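Local coordinates for protein adenylate cyclase (Hippeastrum hybrid cultivar, PDB 6YP4) that acts mainly as a triphosphatase despite its name as a putative adenylyl cyclase, binding magnesium ions and, as crystallised, a GTP analogue, at residues 139-142 and 146-149; 151-154 and 159-162; 179-182 and 187-190. All coordinates share one frame; numbering follows the deposited sequence. Where two conformers were deposited one is given.

Contact 1: residues 139-142 and 146-149. With GCP (phosphomethylphosphonic acid guanylate ester), chain B; GCP (phosphomethylphosphonic acid guanylate ester), chain C.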
loop_
_atom_site.group_PDB
_atom_site.type_symbol
_atom_site.label_atom_id
_atom_site.label_comp_id
_atom_site.label_asym_id
_atom_site.label_seq_id
_atom_site.Cartn_x
_atom_site.Cartn_y
_atom_site.Cartn_z
ATOM N N VAL A 139 -0.143 2.625 9.757
ATOM C CA VAL A 139 -0.094 1.387 8.982
ATOM C C VAL A 139 0.994 0.491 9.549
ATOM O O VAL A 139 2.093 0.961 9.864
ATOM C CB VAL A 139 0.173 1.648 7.484
ATOM C CG1 VAL A 139 0.040 0.357 6.660
ATOM C CG2 VAL A 139 -0.743 2.730 6.959
ATOM N N TYR A 140 0.698 -0.811 9.629
ATOM C CA TYR A 140 1.579 -1.812 10.216
ATOM C C TYR A 140 1.651 -3.021 9.295
ATOM O O TYR A 140 0.628 -3.461 8.762
ATOM C CB TYR A 140 1.069 -2.251 11.617
ATOM C CG TYR A 140 0.876 -1.085 12.556
ATOM C CD1 TYR A 140 -0.319 -0.370 12.588
ATOM C CD2 TYR A 140 1.918 -0.662 13.375
ATOM C CE1 TYR A 140 -0.472 0.716 13.429
ATOM C CE2 TYR A 140 1.784 0.422 14.203
ATOM C CZ TYR A 140 0.581 1.095 14.244
ATOM O OH TYR A 140 0.470 2.180 15.066
ATOM N N ARG A 141 2.860 -3.565 9.115
ATOM C CA ARG A 141 3.046 -4.875 8.492
ATOM C C ARG A 141 3.225 -5.907 9.605
ATOM O O ARG A 141 4.231 -5.884 10.326
ATOM C CB ARG A 141 4.239 -4.878 7.537
ATOM C CG ARG A 141 4.488 -6.239 6.934
ATOM C CD ARG A 141 5.551 -6.206 5.810
ATOM N NE ARG A 141 5.178 -5.342 4.694
ATOM C CZ ARG A 141 5.733 -4.155 4.461
ATOM N NH1 ARG A 141 6.685 -3.711 5.264
ATOM N NH2 ARG A 141 5.345 -3.416 3.432
ATOM N N TRP A 142 2.252 -6.817 9.740
ATOM C CA TRP A 142 2.131 -7.746 10.859
ATOM C C TRP A 142 2.532 -9.164 10.411
ATOM O O TRP A 142 3.231 -9.327 9.395
ATOM C CB TRP A 142 0.696 -7.652 11.404
ATOM C CG TRP A 142 0.522 -8.318 12.720
ATOM C CD1 TRP A 142 1.389 -8.283 13.767
ATOM C CD2 TRP A 142 -0.566 -9.161 13.125
ATOM N NE1 TRP A 142 0.903 -9.037 14.805
ATOM C CE2 TRP A 142 -0.294 -9.589 14.435
ATOM C CE3 TRP A 142 -1.747 -9.586 12.508
ATOM C CZ2 TRP A 142 -1.163 -10.421 15.149
ATOM C CZ3 TRP A 142 -2.606 -10.424 13.219
ATOM C CH2 TRP A 142 -2.306 -10.828 14.522
ATOM N N LEU A 146 0.613 -9.464 6.647
ATOM C CA LEU A 146 -0.673 -8.788 6.753
ATOM C C LEU A 146 -0.479 -7.326 7.134
ATOM O O LEU A 146 0.376 -6.991 7.960
ATOM C CB LEU A 146 -1.548 -9.483 7.804
ATOM C CG LEU A 146 -1.948 -10.938 7.519
ATOM C CD1 LEU A 146 -2.490 -11.630 8.778
ATOM C CD2 LEU A 146 -2.959 -10.991 6.369
ATOM N N ILE A 147 -1.283 -6.459 6.520
ATOM C CA ILE A 147 -1.219 -5.015 6.709
ATOM C C ILE A 147 -2.380 -4.617 7.608
ATOM O O ILE A 147 -3.544 -4.832 7.249
ATOM C CB ILE A 147 -1.286 -4.266 5.367
ATOM C CG1 ILE A 147 -0.082 -4.622 4.469
ATOM C CG2 ILE A 147 -1.452 -2.778 5.589
ATOM C CD1 ILE A 147 1.217 -4.081 4.994
ATOM N N LEU A 148 -2.066 -4.042 8.765
ATOM C CA LEU A 148 -3.072 -3.515 9.690
ATOM C C LEU A 148 -3.127 -2.000 9.594
ATOM O O LEU A 148 -2.087 -1.334 9.534
ATOM C CB LEU A 148 -2.751 -3.912 11.130
ATOM C CG LEU A 148 -2.529 -5.390 11.469
ATOM C CD1 LEU A 148 -2.093 -5.513 12.915
ATOM C CD2 LEU A 148 -3.757 -6.253 11.193
ATOM N N GLU A 149 -4.347 -1.451 9.587
ATOM C CA GLU A 149 -4.569 -0.010 9.523
ATOM C C GLU A 149 -5.353 0.406 10.755
ATOM O O GLU A 149 -6.493 -0.039 10.937
ATOM C CB GLU A 149 -5.330 0.387 8.260
ATOM C CG GLU A 149 -4.500 0.353 6.989
ATOM C CD GLU A 149 -5.324 -0.065 5.795
ATOM O OE1 GLU A 149 -5.691 -1.252 5.731
ATOM O OE2 GLU A 149 -5.624 0.790 4.935
HETATM P PG GCP B . 10.900 -6.607 -4.815
HETATM O O1G GCP B . 10.625 -7.773 -5.716
HETATM O O2G GCP B . 11.191 -5.365 -5.627
HETATM O O3G GCP B . 12.069 -6.928 -3.917
HETATM C C3B GCP B . 9.408 -6.315 -3.801
HETATM P PB GCP B . 9.763 -4.928 -2.623
HETATM O O1B GCP B . 11.153 -4.996 -2.062
HETATM O O2B GCP B . 9.481 -3.593 -3.267
HETATM O O3A GCP B . 8.702 -5.144 -1.386
HETATM P PA GCP B . 8.478 -3.933 -0.297
HETATM O O1A GCP B . 8.428 -4.585 1.073
HETATM O O2A GCP B . 9.672 -3.007 -0.387
HETATM O "O5'" GCP B . 7.070 -3.077 -0.667
HETATM C "C5'" GCP B . 6.174 -3.619 -1.627
HETATM C "C4'" GCP B . 5.499 -4.957 -1.100
HETATM O "O4'" GCP B . 4.982 -4.872 0.369
HETATM C "C3'" GCP B . 4.463 -5.205 -1.804
HETATM O "O3'" GCP B . 4.408 -6.618 -2.124
HETATM C "C2'" GCP B . 3.128 -4.677 -0.938
HETATM O "O2'" GCP B . 1.976 -5.592 -1.059
HETATM C "C1'" GCP B . 3.467 -4.486 0.278
HETATM N N9 GCP B . 3.262 -3.028 0.645
HETATM C C8 GCP B . 4.279 -2.161 0.582
HETATM N N7 GCP B . 3.840 -0.945 0.955
HETATM C C5 GCP B . 2.536 -1.060 1.250
HETATM C C6 GCP B . 1.592 -0.132 1.684
HETATM O O6 GCP B . 1.906 0.999 1.855
HETATM N N1 GCP B . 0.335 -0.515 1.910
HETATM C C2 GCP B . -0.024 -1.813 1.715
HETATM N N2 GCP B . -1.426 -2.115 1.993
HETATM N N3 GCP B . 0.896 -2.720 1.289
HETATM C C4 GCP B . 2.176 -2.342 1.058
HETATM P PG GCP C . -12.348 2.171 5.334
HETATM O O1G GCP C . -12.743 1.284 6.476
HETATM O O2G GCP C . -11.804 3.487 5.847
HETATM O O3G GCP C . -13.543 2.414 4.446
HETATM C C3B GCP C . -11.039 1.320 4.386
HETATM P PB GCP C . -10.598 2.369 2.923
HETATM O O1B GCP C . -11.802 3.008 2.294
HETATM O O2B GCP C . -9.548 3.388 3.291
HETATM O O3A GCP C . -9.950 1.323 1.833
HETATM P PA GCP C . -9.136 1.915 0.534
HETATM O O1A GCP C . -9.570 1.088 -0.664
HETATM O O2A GCP C . -9.558 3.357 0.346
HETATM O "O5'" GCP C . -7.472 1.845 0.811
HETATM C "C5'" GCP C . -6.997 1.097 1.922
HETATM C "C4'" GCP C . -7.267 -0.457 1.734
HETATM O "O4'" GCP C . -6.899 -0.999 0.319
HETATM C "C3'" GCP C . -6.524 -1.109 2.544
HETATM O "O3'" GCP C . -7.282 -2.183 3.155
HETATM C "C2'" GCP C . -5.195 -1.653 1.679
HETATM O "O2'" GCP C . -4.787 -3.018 2.067
HETATM C "C1'" GCP C . -5.441 -1.560 0.430
HETATM N N9 GCP C . -4.450 -0.611 -0.219
HETATM C C8 GCP C . -4.765 0.676 -0.408
HETATM N N7 GCP C . -3.725 1.297 -0.996
HETATM C C5 GCP C . -2.756 0.384 -1.171
HETATM C C6 GCP C . -1.481 0.472 -1.724
HETATM O O6 GCP C . -1.087 1.507 -2.148
HETATM N N1 GCP C . -0.702 -0.609 -1.779
HETATM C C2 GCP C . -1.154 -1.796 -1.292
HETATM N N2 GCP C . -0.214 -2.909 -1.405
HETATM N N3 GCP C . -2.399 -1.883 -0.750
HETATM C C4 GCP C . -3.199 -0.792 -0.691
#
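Tyr140 and Leu148 form a hydrogen-bonded antiparallel pair: Tyr140 N lies 2.8 Å from Leu148 O, and Leu148 N donates back to Tyr140 O. Two residues on, Trp142 N meets Leu146 O at 2.6 Å in an almost straight bond (176°). Ile147 CA adds a C-H...O contact to Tyr140 O at 3.2 Å. These bonds build the hairpin of strands 127-141 and 147-155, part of the curled antiparallel sheet from which CYTH proteins, the triphosphate tunnel metalloenzymes, form their tunnel.

The side-chain packing falls on two faces. On that of Tyr140 and Leu148, Leu148 CD1 rests 3.8 Å from Trp142 CB, and helix 12-22 packs against the pair. On that of Val139, Arg141 and Ile147, Ile147 CG2 touches Val139 CG1 at 3.6 Å and N2 of the chain B nucleotide at 3.7 Å, while Ile147 CG1 lies beside N3 of the same guanine. With an alanine here, Val139 CG1 and the guanine would probably lose their shared apolar neighbour, opening a gap between base and sheet.

Among the charged groups, Arg141 bends at chi3 (-60°), bringing NH2 to 3.3 Å from C8 of that nucleotide; NH2 also forms a salt bridge with Glu83 of the second subunit. Glu149, deposited in two conformers, lies by the ribose of the chain C nucleotide; its bond to O3' is weak and unsettled.

Contact 2: residues 151-154 and 159-162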
loop_
_atom_site.group_PDB
_atom_site.type_symbol
_atom_site.label_atom_id
_atom_site.label_comp_id
_atom_site.label_asym_id
_atom_site.label_seq_id
_atom_site.Cartn_x
_atom_site.Cartn_y
_atom_site.Cartn_z
ATOM N N ASP A 151 -7.029 3.451 12.711
ATOM C CA ASP A 151 -7.575 4.732 12.296
ATOM C C ASP A 151 -8.057 5.535 13.499
ATOM O O ASP A 151 -8.619 4.984 14.447
ATOM C CB ASP A 151 -8.746 4.544 11.323
ATOM C CG ASP A 151 -8.306 4.117 9.930
ATOM O OD1 ASP A 151 -7.179 4.486 9.478
ATOM O OD2 ASP A 151 -9.125 3.440 9.267
ATOM N N GLU A 152 -7.843 6.840 13.442
ATOM C CA GLU A 152 -8.416 7.786 14.386
ATOM C C GLU A 152 -9.213 8.770 13.546
ATOM O O GLU A 152 -8.633 9.617 12.856
ATOM C CB GLU A 152 -7.332 8.477 15.213
ATOM C CG GLU A 152 -7.859 9.488 16.233
ATOM C CD GLU A 152 -6.757 10.082 17.089
ATOM O OE1 GLU A 152 -5.598 9.624 16.975
ATOM O OE2 GLU A 152 -7.052 11.010 17.873
ATOM N N THR A 153 -10.545 8.666 13.617
ATOM C CA THR A 153 -11.446 9.302 12.664
ATOM C C THR A 153 -12.180 10.436 13.364
ATOM O O THR A 153 -12.975 10.197 14.282
ATOM C CB THR A 153 -12.431 8.289 12.092
ATOM O OG1 THR A 153 -11.701 7.196 11.515
ATOM C CG2 THR A 153 -13.279 8.943 11.034
ATOM N N GLU A 154 -11.916 11.658 12.928
ATOM C CA GLU A 154 -12.495 12.856 13.528
ATOM C C GLU A 154 -13.612 13.310 12.610
ATOM O O GLU A 154 -13.365 13.855 11.530
ATOM C CB GLU A 154 -11.452 13.951 13.732
ATOM C CG GLU A 154 -10.123 13.453 14.295
ATOM C CD GLU A 154 -10.021 13.595 15.809
ATOM O OE1 GLU A 154 -11.051 13.906 16.456
ATOM O OE2 GLU A 154 -8.909 13.385 16.350
ATOM N N THR A 159 -15.307 11.365 17.662
ATOM C CA THR A 159 -14.131 10.612 17.230
ATOM C C THR A 159 -14.400 9.121 17.382
ATOM O O THR A 159 -15.033 8.690 18.357
ATOM C CB THR A 159 -12.904 10.998 18.061
ATOM O OG1 THR A 159 -12.772 12.419 18.064
ATOM C CG2 THR A 159 -11.634 10.384 17.488
ATOM N N SER A 160 -13.957 8.333 16.400
ATOM C CA SER A 160 -14.021 6.884 16.502
ATOM C C SER A 160 -12.650 6.302 16.181
ATOM O O SER A 160 -11.816 6.954 15.549
ATOM C CB SER A 160 -15.077 6.293 15.562
ATOM O OG SER A 160 -14.640 6.303 14.217
ATOM N N TYR A 161 -12.424 5.072 16.638
ATOM C CA TYR A 161 -11.156 4.373 16.441
ATOM C C TYR A 161 -11.453 2.992 15.874
ATOM O O TYR A 161 -12.355 2.301 16.365
ATOM C CB TYR A 161 -10.378 4.248 17.760
ATOM C CG TYR A 161 -10.220 5.544 18.529
ATOM C CD1 TYR A 161 -9.067 6.318 18.393
ATOM C CD2 TYR A 161 -11.208 5.985 19.413
ATOM C CE1 TYR A 161 -8.913 7.495 19.094
ATOM C CE2 TYR A 161 -11.062 7.162 20.112
ATOM C CZ TYR A 161 -9.910 7.909 19.952
ATOM O OH TYR A 161 -9.761 9.089 20.649
ATOM N N GLU A 162 -10.719 2.591 14.832
ATOM C CA GLU A 162 -10.917 1.266 14.276
ATOM C C GLU A 162 -9.567 0.654 13.961
ATOM O O GLU A 162 -8.561 1.357 13.799
ATOM C CB GLU A 162 -11.753 1.248 12.990
ATOM C CG GLU A 162 -13.054 2.003 13.034
ATOM C CD GLU A 162 -13.607 2.258 11.646
ATOM O OE1 GLU A 162 -13.793 1.278 10.900
ATOM O OE2 GLU A 162 -13.817 3.435 11.303
HETATM O O HOH W 1 -6.522 9.648 20.533
HETATM O O HOH W 2 -12.346 4.985 12.933
#
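Asp151 and Glu162 hold the tight end of the contact through their backbones: Asp151 N reaches Glu162 O at 2.8 Å and nearly straight (172°), while the return bond from Glu162 N to Asp151 O is longer, 3.2 Å. Two residues on, Thr153 N to Ser160 O measures 2.9 Å, and Ser160 N closes the second ring on Thr153 O. The side chains of these four residues share one buried face. A water joins three side chains here, donating to Thr153 OG1 and to Glu162 OE2, each at 2.7 Å, and bonding to Ser160 OG as well. Thr153 OG1 is also hydrogen-bonded to Asn135. The carboxylates of Asp151 and Glu162 do not touch; Lys195 makes a salt bridge to both, which probably eases their like charges, and Arg137 takes the other oxygen of Asp151.

The strands form the 147-155 and 158-166 hairpin of the CYTH sheet. Arg137 and Lys195 belong to its nucleotide pocket, and the Asp151 side chain comes within about 4 Å of a bound nucleotide analogue (nearest atoms), consistent with a second-shell part in placing those cations.

The other face is looser and partly open to solvent. Here Glu152 runs extended alongside Tyr161, pointing the same way, with Glu152 CG 3.6 Å from Tyr161 CE1 and the carboxylate and ring planes 38° apart. A second water links the ends of these two chains, its bond to Glu152 OE2 weak. Towards the turn, Glu154 folds back at chi2 (-96°), so that Thr159 OG1 donates to Glu154 OE1 at 2.8 Å, arriving from above the carboxylate plane.

Contact 3: residues 179-182 and 187-190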
loop_
_atom_site.group_PDB
_atom_site.type_symbol
_atom_site.label_atom_id
_atom_site.label_comp_id
_atom_site.label_asym_id
_atom_site.label_seq_id
_atom_site.Cartn_x
_atom_site.Cartn_y
_atom_site.Cartn_z
ATOM N N GLY A 179 -7.615 -12.916 18.294
ATOM C CA GLY A 179 -6.742 -13.560 19.267
ATOM C C GLY A 179 -5.645 -12.646 19.787
ATOM O O GLY A 179 -5.278 -12.715 20.958
ATOM N N PHE A 180 -5.112 -11.774 18.925
ATOM C CA PHE A 180 -4.058 -10.847 19.346
ATOM C C PHE A 180 -4.622 -9.751 20.240
ATOM O O PHE A 180 -3.993 -9.359 21.228
ATOM C CB PHE A 180 -3.377 -10.256 18.106
ATOM C CG PHE A 180 -2.381 -9.145 18.383
ATOM C CD1 PHE A 180 -1.039 -9.436 18.609
ATOM C CD2 PHE A 180 -2.774 -7.808 18.336
ATOM C CE1 PHE A 180 -0.107 -8.411 18.822
ATOM C CE2 PHE A 180 -1.851 -6.771 18.551
ATOM C CZ PHE A 180 -0.511 -7.078 18.790
ATOM N N LEU A 181 -5.806 -9.239 19.910
ATOM C CA LEU A 181 -6.392 -8.201 20.751
ATOM C C LEU A 181 -6.731 -8.747 22.135
ATOM O O LEU A 181 -6.556 -8.049 23.142
ATOM C CB LEU A 181 -7.628 -7.598 20.076
ATOM C CG LEU A 181 -7.421 -6.718 18.843
ATOM C CD1 LEU A 181 -8.686 -5.969 18.493
ATOM C CD2 LEU A 181 -6.306 -5.744 19.081
ATOM N N LYS A 182 -7.188 -10.000 22.212
ATOM C CA LYS A 182 -7.475 -10.600 23.515
ATOM C C LYS A 182 -6.204 -10.745 24.335
ATOM O O LYS A 182 -6.153 -10.340 25.501
ATOM C CB LYS A 182 -8.157 -11.962 23.348
ATOM C CG LYS A 182 -9.427 -11.925 22.516
ATOM C CD LYS A 182 -10.338 -13.114 22.788
ATOM C CE LYS A 182 -11.681 -12.948 22.076
ATOM N NZ LYS A 182 -11.670 -13.509 20.693
ATOM N N PRO A 187 -9.996 -4.103 24.431
ATOM C CA PRO A 187 -11.427 -4.250 24.134
ATOM C C PRO A 187 -11.718 -3.892 22.687
ATOM O O PRO A 187 -11.112 -2.988 22.115
ATOM C CB PRO A 187 -12.092 -3.243 25.069
ATOM C CG PRO A 187 -11.006 -2.303 25.488
ATOM C CD PRO A 187 -9.713 -3.036 25.404
ATOM N N TYR A 188 -12.696 -4.573 22.110
ATOM C CA TYR A 188 -13.052 -4.308 20.729
ATOM C C TYR A 188 -14.446 -4.863 20.484
ATOM O O TYR A 188 -14.937 -5.710 21.235
ATOM C CB TYR A 188 -12.030 -4.933 19.766
ATOM C CG TYR A 188 -12.114 -6.439 19.720
ATOM C CD1 TYR A 188 -11.411 -7.220 20.629
ATOM C CD2 TYR A 188 -12.885 -7.085 18.758
ATOM C CE1 TYR A 188 -11.497 -8.610 20.601
ATOM C CE2 TYR A 188 -12.970 -8.470 18.719
ATOM C CZ TYR A 188 -12.278 -9.222 19.647
ATOM O OH TYR A 188 -12.361 -10.592 19.596
ATOM N N GLU A 189 -15.086 -4.361 19.428
ATOM C CA GLU A 189 -16.263 -4.999 18.859
ATOM C C GLU A 189 -16.149 -4.963 17.344
ATOM O O GLU A 189 -15.335 -4.226 16.780
ATOM C CB GLU A 189 -17.573 -4.324 19.293
ATOM C CG GLU A 189 -17.793 -4.247 20.794
ATOM C CD GLU A 189 -18.015 -5.608 21.459
ATOM O OE1 GLU A 189 -18.431 -6.563 20.764
ATOM O OE2 GLU A 189 -17.768 -5.723 22.683
ATOM N N TYR A 190 -16.979 -5.768 16.687
ATOM C CA TYR A 190 -17.078 -5.700 15.236
ATOM C C TYR A 190 -17.662 -4.350 14.826
ATOM O O TYR A 190 -18.619 -3.869 15.438
ATOM C CB TYR A 190 -17.951 -6.844 14.706
ATOM C CG TYR A 190 -17.473 -8.249 15.043
ATOM C CD1 TYR A 190 -16.157 -8.635 14.797
ATOM C CD2 TYR A 190 -18.353 -9.209 15.575
ATOM C CE1 TYR A 190 -15.716 -9.920 15.084
ATOM C CE2 TYR A 190 -17.914 -10.495 15.868
ATOM C CZ TYR A 190 -16.585 -10.841 15.610
ATOM O OH TYR A 190 -16.104 -12.108 15.884
#
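The Tyr188 ring is met by two helix side chains from different quarters. Leu181 CD1 approaches it obliquely, 3.7 Å from Tyr188 CG and equally near Tyr188 CD1, and Leu181 CB adds a contact at 3.8 Å to Tyr188 CD1. Lys182 CG lies at the edge, near the ring plane, about 4.4 Å from Tyr188 CE1. The ring is therefore placed against the leucine while the aliphatic part of the lysine runs past its rim.

Tyr188 takes the first torsion in which CG stands between the backbone N and the carbonyl carbon (chi1 71°), turning the ring from its loop towards the helix and carrying the hydroxyl out to the lysine. Lys182 is extended as far as CE and bends only at chi4 (89°); this last turn brings NZ to 3.2 Å from Tyr188 OH, where it donates a hydrogen bond, with Lys182 CE 3.5 Å from the same oxygen. The stronger polar partner of that hydroxyl is Glu178, one turn earlier on the helix, whose OE2 is hydrogen-bonded to Tyr188 OH and forms a long, weak ion pair with Lys182 NZ. Glu178 OE1 holds the Tyr190 hydroxyl, so a single carboxylate ties both tyrosines to the helix. The apolar side of the contact is the buried one, at Leu181, whereas Lys182 is exposed.

The contact spans the turn that follows helix 170-183 and leads into the short strand 189-190. That strand pairs with strand 2-9, with a backbone bond between Glu189 and Arg8. Leu181 continues inward onto Leu7 of the same strand and Leu18 of helix 12-22, packing the last turn of helix 170-183 against both.

In the fold
The contacts follow one another along the chain in the order 1, 2, 3, all within the CYTH domain and with centres 16 to 17 Å apart. Contacts 1 and 2 share strand 147-155 and are two successive antiparallel hairpins of one curled sheet; the chain then passes from strand 158-166 of contact 2 into helix 170-183 of contact 3. Contact 3 returns to the sheet through strand 189-190. It also touches contact 1 directly, Trp142 meeting Phe180 edge-to-face, whereas contacts 2 and 3 remain about 7 Å apart at their nearest atoms. Contacts 1 and 2 border the nucleotide sites, while contact 3 joins helix 170-183 to the segment around strand 189-190, away from them.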